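Local structure of aminoacyltransferase FemA (Staphylococcus aureus, 1LRZ) at residues Met1-Thr7 with Leu42-Asn48; Glu10-Thr15 with Val52-Leu57; Leu259-Leu263 with Leu286-Leu290; Asn182-Val186 with His338-Ala344. The protein adds glycines 2 and 3 of the pentaglycine bridge of staphylococcal peptidoglycan, taking them from glycyl-tRNA. One frame throughout, in Å; residues are numbered along the deposited sequence.

Contact 1 (Met1-Thr7 with Leu42-Asn48)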
loop_
_atom_site.group_PDB
_atom_site.type_symbol
_atom_site.label_atom_id
_atom_site.label_comp_id
_atom_site.label_asym_id
_atom_site.label_seq_id
_atom_site.Cartn_x
_atom_site.Cartn_y
_atom_site.Cartn_z
ATOM N N MET A 1 -33.577 -12.496 3.933
ATOM C CA MET A 1 -32.370 -12.046 4.685
ATOM C C MET A 1 -32.067 -12.946 5.882
ATOM O O MET A 1 -32.755 -12.889 6.903
ATOM C CB MET A 1 -32.557 -10.599 5.157
ATOM C CG MET A 1 -31.466 -10.094 6.077
ATOM S SD MET A 1 -31.240 -8.320 5.989
ATOM C CE MET A 1 -32.206 -7.739 7.367
ATOM N N LYS A 2 -31.046 -13.783 5.750
ATOM C CA LYS A 2 -30.661 -14.663 6.842
ATOM C C LYS A 2 -29.157 -14.598 7.074
ATOM O O LYS A 2 -28.381 -14.473 6.121
ATOM C CB LYS A 2 -31.069 -16.108 6.535
ATOM C CG LYS A 2 -30.667 -17.108 7.619
ATOM C CD LYS A 2 -31.440 -18.434 7.508
ATOM C CE LYS A 2 -31.156 -19.161 6.192
ATOM N NZ LYS A 2 -31.981 -20.407 6.028
ATOM N N PHE A 3 -28.753 -14.654 8.342
ATOM C CA PHE A 3 -27.340 -14.644 8.691
ATOM C C PHE A 3 -26.937 -16.094 8.511
ATOM O O PHE A 3 -27.697 -16.994 8.872
ATOM C CB PHE A 3 -27.134 -14.233 10.149
ATOM C CG PHE A 3 -25.688 -13.976 10.520
ATOM C CD1 PHE A 3 -25.120 -12.717 10.339
ATOM C CD2 PHE A 3 -24.904 -14.984 11.078
ATOM C CE1 PHE A 3 -23.795 -12.461 10.714
ATOM C CE2 PHE A 3 -23.577 -14.742 11.455
ATOM C CZ PHE A 3 -23.021 -13.480 11.276
ATOM N N THR A 4 -25.764 -16.334 7.944
ATOM C CA THR A 4 -25.319 -17.701 7.741
ATOM C C THR A 4 -23.817 -17.779 7.467
ATOM O O THR A 4 -23.134 -16.759 7.403
ATOM C CB THR A 4 -26.082 -18.343 6.557
ATOM O OG1 THR A 4 -25.692 -19.713 6.421
ATOM C CG2 THR A 4 -25.773 -17.609 5.255
ATOM N N ASN A 5 -23.306 -18.999 7.340
ATOM C CA ASN A 5 -21.903 -19.205 7.023
ATOM C C ASN A 5 -21.839 -19.169 5.500
ATOM O O ASN A 5 -22.813 -19.510 4.834
ATOM C CB ASN A 5 -21.427 -20.560 7.546
ATOM C CG ASN A 5 -21.091 -20.520 9.021
ATOM O OD1 ASN A 5 -20.032 -20.022 9.420
ATOM N ND2 ASN A 5 -21.997 -21.020 9.842
ATOM N N LEU A 6 -20.705 -18.754 4.952
ATOM C CA LEU A 6 -20.545 -18.670 3.507
ATOM C C LEU A 6 -19.426 -19.595 3.057
ATOM O O LEU A 6 -18.500 -19.882 3.822
ATOM C CB LEU A 6 -20.181 -17.234 3.094
ATOM C CG LEU A 6 -21.069 -16.047 3.484
ATOM C CD1 LEU A 6 -20.414 -14.769 2.980
ATOM C CD2 LEU A 6 -22.480 -16.202 2.879
ATOM N N THR A 7 -19.507 -20.060 1.815
ATOM C CA THR A 7 -18.449 -20.902 1.264
ATOM C C THR A 7 -17.363 -19.918 0.845
ATOM O O THR A 7 -17.636 -18.732 0.671
ATOM C CB THR A 7 -18.918 -21.651 0.020
ATOM O OG1 THR A 7 -19.174 -20.707 -1.028
ATOM C CG2 THR A 7 -20.207 -22.442 0.332
ATOM N N LEU A 42 -16.310 -17.863 8.148
ATOM C CA LEU A 42 -16.758 -17.036 7.038
ATOM C C LEU A 42 -18.261 -16.909 7.237
ATOM O O LEU A 42 -19.007 -17.879 7.051
ATOM C CB LEU A 42 -16.454 -17.692 5.689
ATOM C CG LEU A 42 -14.979 -17.891 5.317
ATOM C CD1 LEU A 42 -14.902 -18.536 3.936
ATOM C CD2 LEU A 42 -14.249 -16.557 5.330
ATOM N N VAL A 43 -18.699 -15.722 7.645
ATOM C CA VAL A 43 -20.111 -15.477 7.885
ATOM C C VAL A 43 -20.619 -14.374 6.960
ATOM O O VAL A 43 -19.825 -13.664 6.332
ATOM C CB VAL A 43 -20.366 -15.085 9.376
ATOM C CG1 VAL A 43 -19.877 -16.203 10.297
ATOM C CG2 VAL A 43 -19.657 -13.776 9.713
ATOM N N GLY A 44 -21.938 -14.250 6.856
ATOM C CA GLY A 44 -22.509 -13.226 6.012
ATOM C C GLY A 44 -24.024 -13.256 6.050
ATOM O O GLY A 44 -24.626 -13.942 6.879
ATOM N N ILE A 45 -24.636 -12.499 5.152
ATOM C CA ILE A 45 -26.084 -12.447 5.050
ATOM C C ILE A 45 -26.440 -12.696 3.598
ATOM O O ILE A 45 -25.756 -12.219 2.686
ATOM C CB ILE A 45 -26.647 -11.055 5.449
ATOM C CG1 ILE A 45 -26.343 -10.754 6.915
ATOM C CG2 ILE A 45 -28.157 -11.008 5.201
ATOM C CD1 ILE A 45 -26.637 -9.329 7.312
ATOM N N LYS A 46 -27.496 -13.469 3.386
ATOM C CA LYS A 46 -27.978 -13.745 2.046
ATOM C C LYS A 46 -29.410 -13.261 2.006
ATOM O O LYS A 46 -30.105 -13.296 3.024
ATOM C CB LYS A 46 -27.945 -15.233 1.747
ATOM C CG LYS A 46 -26.565 -15.788 1.447
ATOM C CD LYS A 46 -26.693 -17.232 1.020
ATOM C CE LYS A 46 -25.385 -17.789 0.547
ATOM N NZ LYS A 46 -25.622 -19.073 -0.151
ATOM N N ASN A 47 -29.850 -12.795 0.843
ATOM C CA ASN A 47 -31.226 -12.329 0.702
ATOM C C ASN A 47 -32.102 -13.479 0.191
ATOM O O ASN A 47 -31.679 -14.639 0.184
ATOM C CB ASN A 47 -31.308 -11.145 -0.269
ATOM C CG ASN A 47 -30.876 -11.511 -1.677
ATOM O OD1 ASN A 47 -30.818 -12.686 -2.040
ATOM N ND2 ASN A 47 -30.582 -10.500 -2.483
ATOM N N ASN A 48 -33.313 -13.143 -0.245
ATOM C CA ASN A 48 -34.264 -14.127 -0.749
ATOM C C ASN A 48 -33.768 -14.873 -1.985
ATOM O O ASN A 48 -34.114 -16.036 -2.188
ATOM C CB ASN A 48 -35.599 -13.447 -1.076
ATOM C CG ASN A 48 -36.219 -12.767 0.130
ATOM O OD1 ASN A 48 -36.394 -13.384 1.183
ATOM N ND2 ASN A 48 -36.560 -11.487 -0.018
#
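An antiparallel strand pairing joins the N-terminal strand 2-5 to strand 39-46 at the margin of a mixed sheet, where 2-5 is one of the two outermost strands. Lys2 and Lys46 form one hydrogen-bonded pair (Lys2 N to Lys46 O 2.9 Å, Lys46 N to Lys2 O 3.0 Å), Thr4 and Gly44 a second (Thr4 N to Gly44 O 2.9 Å, Gly44 N to Thr4 O 2.8 Å), and Leu6 N extends the pattern to Leu42 O at 2.8 Å. On the face carrying Phe3, Ile45, Asn5 and Val43, the Phe3 ring reaches over strand 39-46, CZ lying 3.6 Å from Val43 CB; helix 83-98 covers this side. On the other face, Leu6 folds over Gly44. A beta carbon there would clash with Leu6 CD1, so the missing side chain makes room for the leucine. Beyond it, Lys46 forms a salt bridge with Glu10 of helix 8-16. Main-chain hydrogen bonds set the register; apolar packing by Phe3 and Leu6 supplements them at a partly exposed edge.

Contact 2 (Glu10-Thr15 with Val52-Leu57)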
loop_
_atom_site.group_PDB
_atom_site.type_symbol
_atom_site.label_atom_id
_atom_site.label_comp_id
_atom_site.label_asym_id
_atom_site.label_seq_id
_atom_site.Cartn_x
_atom_site.Cartn_y
_atom_site.Cartn_z
ATOM N N GLU A 10 -18.320 -18.089 -2.422
ATOM C CA GLU A 10 -19.309 -17.030 -2.253
ATOM C C GLU A 10 -18.663 -15.809 -1.613
ATOM O O GLU A 10 -18.930 -14.686 -2.007
ATOM C CB GLU A 10 -20.453 -17.477 -1.336
ATOM C CG GLU A 10 -21.143 -18.755 -1.739
ATOM C CD GLU A 10 -22.238 -19.122 -0.761
ATOM O OE1 GLU A 10 -21.977 -19.089 0.458
ATOM O OE2 GLU A 10 -23.356 -19.441 -1.209
ATOM N N PHE A 11 -17.856 -16.056 -0.585
ATOM C CA PHE A 11 -17.178 -15.006 0.154
ATOM C C PHE A 11 -16.304 -14.166 -0.767
ATOM O O PHE A 11 -16.446 -12.950 -0.824
ATOM C CB PHE A 11 -16.295 -15.613 1.239
ATOM C CG PHE A 11 -15.572 -14.589 2.060
ATOM C CD1 PHE A 11 -16.267 -13.789 2.963
ATOM C CD2 PHE A 11 -14.195 -14.431 1.940
ATOM C CE1 PHE A 11 -15.599 -12.845 3.744
ATOM C CE2 PHE A 11 -13.511 -13.489 2.715
ATOM C CZ PHE A 11 -14.212 -12.695 3.619
ATOM N N GLY A 12 -15.404 -14.831 -1.483
ATOM C CA GLY A 12 -14.504 -14.142 -2.394
ATOM C C GLY A 12 -15.195 -13.340 -3.486
ATOM O O GLY A 12 -14.790 -12.202 -3.791
ATOM N N ALA A 13 -16.231 -13.926 -4.081
ATOM C CA ALA A 13 -16.967 -13.262 -5.150
ATOM C C ALA A 13 -17.625 -11.986 -4.646
ATOM O O ALA A 13 -17.581 -10.940 -5.312
ATOM C CB ALA A 13 -18.027 -14.207 -5.726
ATOM N N PHE A 14 -18.239 -12.063 -3.470
ATOM C CA PHE A 14 -18.897 -10.882 -2.925
ATOM C C PHE A 14 -17.918 -9.783 -2.540
ATOM O O PHE A 14 -18.076 -8.631 -2.942
ATOM C CB PHE A 14 -19.726 -11.223 -1.694
ATOM C CG PHE A 14 -20.357 -10.027 -1.061
ATOM C CD1 PHE A 14 -21.394 -9.357 -1.699
ATOM C CD2 PHE A 14 -19.912 -9.565 0.177
ATOM C CE1 PHE A 14 -21.992 -8.242 -1.113
ATOM C CE2 PHE A 14 -20.493 -8.456 0.777
ATOM C CZ PHE A 14 -21.541 -7.788 0.132
ATOM N N THR A 15 -16.897 -10.125 -1.766
ATOM C CA THR A 15 -15.949 -9.094 -1.353
ATOM C C THR A 15 -15.205 -8.431 -2.530
ATOM O O THR A 15 -14.907 -7.240 -2.468
ATOM C CB THR A 15 -14.958 -9.648 -0.323
ATOM O OG1 THR A 15 -14.246 -10.760 -0.886
ATOM C CG2 THR A 15 -15.721 -10.099 0.929
ATOM N N VAL A 52 -25.474 -13.054 -1.728
ATOM C CA VAL A 52 -24.747 -12.540 -0.566
ATOM C C VAL A 52 -24.837 -11.010 -0.559
ATOM O O VAL A 52 -24.541 -10.362 -1.569
ATOM C CB VAL A 52 -23.252 -12.930 -0.598
ATOM C CG1 VAL A 52 -22.502 -12.232 0.567
ATOM C CG2 VAL A 52 -23.105 -14.437 -0.496
ATOM N N ILE A 53 -25.255 -10.436 0.568
ATOM C CA ILE A 53 -25.340 -8.986 0.687
ATOM C C ILE A 53 -24.501 -8.449 1.863
ATOM O O ILE A 53 -24.592 -7.274 2.213
ATOM C CB ILE A 53 -26.809 -8.499 0.837
ATOM C CG1 ILE A 53 -27.463 -9.136 2.067
ATOM C CG2 ILE A 53 -27.595 -8.843 -0.429
ATOM C CD1 ILE A 53 -28.848 -8.575 2.379
ATOM N N ALA A 54 -23.689 -9.315 2.464
ATOM C CA ALA A 54 -22.806 -8.929 3.572
ATOM C C ALA A 54 -21.916 -10.109 3.885
ATOM O O ALA A 54 -22.344 -11.259 3.781
ATOM C CB ALA A 54 -23.612 -8.549 4.808
ATOM N N ALA A 55 -20.677 -9.833 4.270
ATOM C CA ALA A 55 -19.746 -10.910 4.580
ATOM C C ALA A 55 -18.660 -10.468 5.549
ATOM O O ALA A 55 -18.366 -9.278 5.682
ATOM C CB ALA A 55 -19.091 -11.418 3.286
ATOM N N CYS A 56 -18.055 -11.437 6.223
ATOM C CA CYS A 56 -16.967 -11.130 7.122
ATOM C C CYS A 56 -16.174 -12.361 7.458
ATOM O O CYS A 56 -16.731 -13.428 7.766
ATOM C CB CYS A 56 -17.463 -10.494 8.418
ATOM S SG CYS A 56 -16.135 -9.675 9.359
ATOM N N LEU A 57 -14.863 -12.213 7.358
ATOM C CA LEU A 57 -13.961 -13.280 7.714
ATOM C C LEU A 57 -13.656 -12.991 9.184
ATOM O O LEU A 57 -13.305 -11.865 9.547
ATOM C CB LEU A 57 -12.698 -13.212 6.857
ATOM C CG LEU A 57 -11.580 -14.205 7.162
ATOM C CD1 LEU A 57 -10.607 -14.220 5.986
ATOM C CD2 LEU A 57 -10.852 -13.808 8.438
#
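Phe11 and Phe14, both with chi1 in the t well, send their rings from helix 8-16 down onto strand 52-63. Phe14 has its CA-to-CB bond directed at the strand, and one face of its ring receives Val52 CG1, a CH-pi contact 3.8 Å from the ring centroid. The ring also spans the start of the strand: CZ is 3.5 Å from Ala54 N, within the classic beta bulge that Ile53 and Ala54 form opposite Ile45. Phe11 leaves the helix sideways, yet its ring swings back so that CZ lies 3.6 Å from Leu57 CB and CD1 3.7 Å from Ala55 CB. Ala55 therefore sits between the two phenylalanines, its methyl also 3.7 Å from Phe14 CD2. No hydrogen bond crosses this interface. The axes of segments 10-15 and 52-57 cross at 111°, 8.7 Å apart, and the helix lies on one face of the sheet; helix 83-98 packs on the other, touching Ile53, Ala54 and Cys56, while strands 39-46 and 67-78 flank the strand within the sheet.

Contact 3 (Leu259-Leu263 with Leu286-Leu290)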
loop_
_atom_site.group_PDB
_atom_site.type_symbol
_atom_site.label_atom_id
_atom_site.label_comp_id
_atom_site.label_asym_id
_atom_site.label_seq_id
_atom_site.Cartn_x
_atom_site.Cartn_y
_atom_site.Cartn_z
ATOM N N LEU A 259 26.832 11.134 -29.023
ATOM C CA LEU A 259 27.415 12.417 -28.647
ATOM C C LEU A 259 28.703 12.669 -29.439
ATOM O O LEU A 259 28.956 13.789 -29.894
ATOM C CB LEU A 259 27.731 12.446 -27.145
ATOM C CG LEU A 259 26.549 12.593 -26.184
ATOM C CD1 LEU A 259 27.034 12.465 -24.747
ATOM C CD2 LEU A 259 25.871 13.941 -26.412
ATOM N N ASN A 260 29.520 11.628 -29.588
ATOM C CA ASN A 260 30.780 11.754 -30.320
ATOM C C ASN A 260 30.550 12.121 -31.781
ATOM O O ASN A 260 31.270 12.951 -32.343
ATOM C CB ASN A 260 31.600 10.460 -30.228
ATOM C CG ASN A 260 32.418 10.378 -28.946
ATOM O OD1 ASN A 260 33.032 11.361 -28.523
ATOM N ND2 ASN A 260 32.441 9.203 -28.329
ATOM N N LYS A 261 29.539 11.503 -32.384
ATOM C CA LYS A 261 29.202 11.773 -33.772
ATOM C C LYS A 261 28.733 13.217 -33.922
ATOM O O LYS A 261 29.106 13.906 -34.876
ATOM C CB LYS A 261 28.105 10.819 -34.245
ATOM C CG LYS A 261 27.739 10.991 -35.707
ATOM C CD LYS A 261 26.713 9.960 -36.153
ATOM C CE LYS A 261 26.332 10.166 -37.616
ATOM N NZ LYS A 261 25.313 9.171 -38.062
ATOM N N ASP A 262 27.912 13.681 -32.985
ATOM C CA ASP A 262 27.435 15.057 -33.051
ATOM C C ASP A 262 28.587 16.021 -32.806
ATOM O O ASP A 262 28.670 17.074 -33.436
ATOM C CB ASP A 262 26.319 15.300 -32.033
ATOM C CG ASP A 262 25.023 14.612 -32.422
ATOM O OD1 ASP A 262 24.642 14.692 -33.613
ATOM O OD2 ASP A 262 24.378 14.001 -31.542
ATOM N N LEU A 263 29.480 15.652 -31.893
ATOM C CA LEU A 263 30.626 16.491 -31.583
ATOM C C LEU A 263 31.475 16.713 -32.827
ATOM O O LEU A 263 31.906 17.829 -33.102
ATOM C CB LEU A 263 31.492 15.854 -30.492
ATOM C CG LEU A 263 32.747 16.669 -30.151
ATOM C CD1 LEU A 263 32.354 18.071 -29.685
ATOM C CD2 LEU A 263 33.549 15.950 -29.076
ATOM N N LEU A 286 28.185 19.906 -26.194
ATOM C CA LEU A 286 28.423 18.473 -26.375
ATOM C C LEU A 286 29.583 17.934 -25.530
ATOM O O LEU A 286 29.486 16.849 -24.945
ATOM C CB LEU A 286 28.664 18.176 -27.860
ATOM C CG LEU A 286 27.457 18.406 -28.778
ATOM C CD1 LEU A 286 27.855 18.203 -30.228
ATOM C CD2 LEU A 286 26.344 17.449 -28.413
ATOM N N GLN A 287 30.673 18.693 -25.450
ATOM C CA GLN A 287 31.825 18.253 -24.677
ATOM C C GLN A 287 31.430 18.069 -23.218
ATOM O O GLN A 287 31.840 17.111 -22.562
ATOM C CB GLN A 287 32.957 19.274 -24.769
ATOM C CG GLN A 287 34.249 18.787 -24.130
ATOM C CD GLN A 287 34.685 17.439 -24.690
ATOM O OE1 GLN A 287 34.744 16.433 -23.970
ATOM N NE2 GLN A 287 34.974 17.409 -25.983
ATOM N N GLN A 288 30.624 18.996 -22.713
ATOM C CA GLN A 288 30.176 18.929 -21.330
ATOM C C GLN A 288 29.359 17.658 -21.091
ATOM O O GLN A 288 29.526 16.987 -20.068
ATOM C CB GLN A 288 29.348 20.174 -20.999
ATOM C CG GLN A 288 29.169 20.427 -19.523
ATOM C CD GLN A 288 28.556 21.789 -19.247
ATOM O OE1 GLN A 288 28.854 22.415 -18.231
ATOM N NE2 GLN A 288 27.691 22.252 -20.147
ATOM N N GLN A 289 28.479 17.326 -22.035
ATOM C CA GLN A 289 27.662 16.123 -21.909
ATOM C C GLN A 289 28.553 14.884 -21.972
ATOM O O GLN A 289 28.308 13.903 -21.277
ATOM C CB GLN A 289 26.623 16.055 -23.024
ATOM C CG GLN A 289 25.594 17.158 -22.993
ATOM C CD GLN A 289 24.651 17.070 -24.175
ATOM O OE1 GLN A 289 23.872 16.127 -24.290
ATOM N NE2 GLN A 289 24.730 18.043 -25.068
ATOM N N LEU A 290 29.588 14.928 -22.810
ATOM C CA LEU A 290 30.498 13.795 -22.915
ATOM C C LEU A 290 31.204 13.570 -21.583
ATOM O O LEU A 290 31.355 12.436 -21.143
ATOM C CB LEU A 290 31.531 14.020 -24.029
ATOM C CG LEU A 290 31.030 13.702 -25.445
ATOM C CD1 LEU A 290 31.964 14.315 -26.478
ATOM C CD2 LEU A 290 30.934 12.185 -25.632
#
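Leu259 lies over the side chains of Leu286 and Leu290, its CB 3.6 Å from Leu290 CD2 and its CD2 4.1 Å from Leu286 CD2. One turn further along the same helix, Leu263 meets the same two leucines: its CD2 is 3.5 Å from Leu290 CD1, and its CD1 is 4.1 Å from Leu286 CB. The four leucines, spaced i to i+4 on each helix, form one continuous apolar patch. Leu286 CD1 also presses on the first helix's backbone, 3.5 Å from both Asp262 C and Leu263 N, where the alpha carbons of Leu263 and Leu286 come within 6.0 Å. At its border polar side chains touch leucine methyls: Gln289 OE1 lies 3.6 Å from Leu259 CD2 and Asn260 OD1 3.7 Å from Leu290 CD2. The segments belong to helices 245-272 and 277-307, which form an antiparallel coiled-coil hairpin projecting from the body of the protein. The segment axes are 9.8 Å apart and run at 158°. From helix 245-272, Arg256 donates a hydrogen bond to Leu290 O across the hairpin. Between the two segments no hydrogen bond forms, so their association rests on leucine packing, with amide and carboxylate side chains bordering the apolar seam.

Contact 4 (Asn182-Val186 with His338-Ala344)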
loop_
_atom_site.group_PDB
_atom_site.type_symbol
_atom_site.label_atom_id
_atom_site.label_comp_id
_atom_site.label_asym_id
_atom_site.label_seq_id
_atom_site.Cartn_x
_atom_site.Cartn_y
_atom_site.Cartn_z
ATOM N N ASN A 182 11.517 13.924 -9.556
ATOM C CA ASN A 182 12.107 12.618 -9.279
ATOM C C ASN A 182 11.457 11.501 -10.094
ATOM O O ASN A 182 12.133 10.558 -10.522
ATOM C CB ASN A 182 12.024 12.321 -7.774
ATOM C CG ASN A 182 13.087 13.088 -6.977
ATOM O OD1 ASN A 182 12.829 13.610 -5.896
ATOM N ND2 ASN A 182 14.278 13.149 -7.520
ATOM N N THR A 183 10.149 11.607 -10.323
ATOM C CA THR A 183 9.452 10.596 -11.110
ATOM C C THR A 183 9.940 10.669 -12.562
ATOM O O THR A 183 10.229 9.639 -13.178
ATOM C CB THR A 183 7.911 10.796 -11.023
ATOM O OG1 THR A 183 7.484 10.545 -9.677
ATOM C CG2 THR A 183 7.177 9.833 -11.962
ATOM N N LYS A 184 10.048 11.881 -13.104
ATOM C CA LYS A 184 10.543 12.034 -14.474
ATOM C C LYS A 184 11.971 11.485 -14.517
ATOM O O LYS A 184 12.362 10.833 -15.480
ATOM C CB LYS A 184 10.568 13.511 -14.901
ATOM C CG LYS A 184 9.194 14.128 -15.187
ATOM C CD LYS A 184 9.320 15.590 -15.640
ATOM C CE LYS A 184 10.169 15.711 -16.910
ATOM N NZ LYS A 184 10.182 17.089 -17.508
ATOM N N LYS A 185 12.742 11.738 -13.462
ATOM C CA LYS A 185 14.124 11.260 -13.419
ATOM C C LYS A 185 14.263 9.746 -13.604
ATOM O O LYS A 185 15.015 9.295 -14.465
ATOM C CB LYS A 185 14.817 11.650 -12.110
ATOM C CG LYS A 185 16.276 11.206 -12.091
ATOM C CD LYS A 185 16.840 11.058 -10.685
ATOM C CE LYS A 185 16.971 12.379 -9.967
ATOM N NZ LYS A 185 17.640 12.206 -8.649
ATOM N N VAL A 186 13.557 8.957 -12.800
ATOM C CA VAL A 186 13.680 7.510 -12.921
ATOM C C VAL A 186 13.177 6.959 -14.232
ATOM O O VAL A 186 13.605 5.892 -14.658
ATOM C CB VAL A 186 12.964 6.753 -11.788
ATOM C CG1 VAL A 186 13.780 6.844 -10.542
ATOM C CG2 VAL A 186 11.556 7.285 -11.592
ATOM N N HIS A 338 19.914 8.837 -4.384
ATOM C CA HIS A 338 20.005 9.725 -5.529
ATOM C C HIS A 338 19.572 9.064 -6.836
ATOM O O HIS A 338 19.349 9.751 -7.832
ATOM C CB HIS A 338 21.423 10.325 -5.648
ATOM C CG HIS A 338 22.503 9.310 -5.858
ATOM N ND1 HIS A 338 22.912 8.903 -7.110
ATOM C CD2 HIS A 338 23.255 8.612 -4.971
ATOM C CE1 HIS A 338 23.867 7.997 -6.987
ATOM N NE2 HIS A 338 24.094 7.803 -5.700
ATOM N N PHE A 339 19.439 7.740 -6.836
ATOM C CA PHE A 339 18.983 7.041 -8.042
ATOM C C PHE A 339 17.451 7.045 -8.110
ATOM O O PHE A 339 16.866 6.637 -9.116
ATOM C CB PHE A 339 19.495 5.599 -8.082
ATOM C CG PHE A 339 20.898 5.466 -8.609
ATOM C CD1 PHE A 339 21.928 5.017 -7.785
ATOM C CD2 PHE A 339 21.189 5.785 -9.934
ATOM C CE1 PHE A 339 23.240 4.885 -8.280
ATOM C CE2 PHE A 339 22.490 5.659 -10.441
ATOM C CZ PHE A 339 23.515 5.208 -9.611
ATOM N N ALA A 340 16.811 7.484 -7.026
ATOM C CA ALA A 340 15.348 7.586 -6.970
ATOM C C ALA A 340 14.595 6.266 -7.127
ATOM O O ALA A 340 13.503 6.223 -7.711
ATOM C CB ALA A 340 14.864 8.582 -8.031
ATOM N N GLY A 341 15.173 5.194 -6.599
ATOM C CA GLY A 341 14.523 3.901 -6.687
ATOM C C GLY A 341 13.132 3.926 -6.076
ATOM O O GLY A 341 12.214 3.254 -6.551
ATOM N N SER A 342 12.974 4.716 -5.020
ATOM C CA SER A 342 11.701 4.830 -4.324
ATOM C C SER A 342 10.586 5.294 -5.264
ATOM O O SER A 342 9.458 4.789 -5.228
ATOM C CB SER A 342 11.842 5.836 -3.181
ATOM O OG SER A 342 10.666 5.837 -2.396
ATOM N N TYR A 343 10.912 6.287 -6.085
ATOM C CA TYR A 343 9.977 6.848 -7.035
ATOM C C TYR A 343 9.656 5.852 -8.143
ATOM O O TYR A 343 8.536 5.836 -8.663
ATOM C CB TYR A 343 10.564 8.136 -7.613
ATOM C CG TYR A 343 10.700 9.220 -6.566
ATOM C CD1 TYR A 343 9.609 10.013 -6.223
ATOM C CD2 TYR A 343 11.908 9.429 -5.890
ATOM C CE1 TYR A 343 9.700 10.986 -5.237
ATOM C CE2 TYR A 343 12.012 10.416 -4.885
ATOM C CZ TYR A 343 10.897 11.188 -4.574
ATOM O OH TYR A 343 10.959 12.184 -3.627
ATOM N N ALA A 344 10.635 5.022 -8.500
ATOM C CA ALA A 344 10.457 4.007 -9.548
ATOM C C ALA A 344 9.466 2.958 -9.059
ATOM O O ALA A 344 8.550 2.566 -9.788
ATOM C CB ALA A 344 11.808 3.346 -9.887
HETATM O O HOH W 1 6.929 8.053 -8.384
#
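Apolar packing centres on Val186, which points from helix 177-187 into the turn leading to helix 341-355. Its CG1 lies 3.2 Å from Ala340 CB and 4.1 Å from Ala344 CB, and its CG2 reaches Tyr343 CB at 4.2 Å. The same CG1 also makes a very close approach to a carbonyl, 2.9 Å from Ala340 O. Across the segments, the aromatic contact is a CH-pi interaction: Asn182 CB stands almost exactly over the Tyr343 ring, 3.3 Å from its centroid and 6° off the normal. Phe382 meets the same tyrosine ring from outside.

Helix 341-355 connects the neighbouring parallel strands 325-332 and 360-365 in a beta-alpha-beta crossover, and segment 338-344 forms its start. A short 3-10 turn ends at Phe339, and Ala340, with positive phi (62°), occupies the N-cap position before the helix; its carbonyl O accepts the helical hydrogen bond from Ala344 N (3.2 Å). Having no polar side chain, this residue instead turns its methyl to Val186. The CA-to-CB bond of Phe339 is directed away, and its side chain packs against Leu303 of helix 277-307.

Among the polar links, Lys185 NZ donates a hydrogen bond to His338 O (3.1 Å). Elsewhere, a water donates to both Thr183 OG1 (2.9 Å) and Tyr343 O (2.8 Å), while the Thr183 hydroxyl is also hydrogen-bonded to Arg179 O.

How the contacts relate
Contacts 1 and 2 belong together: strand 2-5 leads into helix 8-16, strand 39-46 pairs with strand 52-63, and the salt bridge from Lys46 NZ to Glu10 OE2 (2.5 Å) ties them directly. Contact 2 is the buried helix-on-sheet layer and relies on aromatic packing, whereas contact 1, at the sheet's more exposed edge, adds main-chain hydrogen bonds. Contacts 3 and 4, both partly buried, lie across the chain's centre from these two. Contact 4 joins two helices in the body through mixed apolar, polar and water-mediated links; contact 3, far out on the projecting hairpin, depends on leucines. Helix 277-307 links these last two, since its Glu299 and Leu303 touch contact 4.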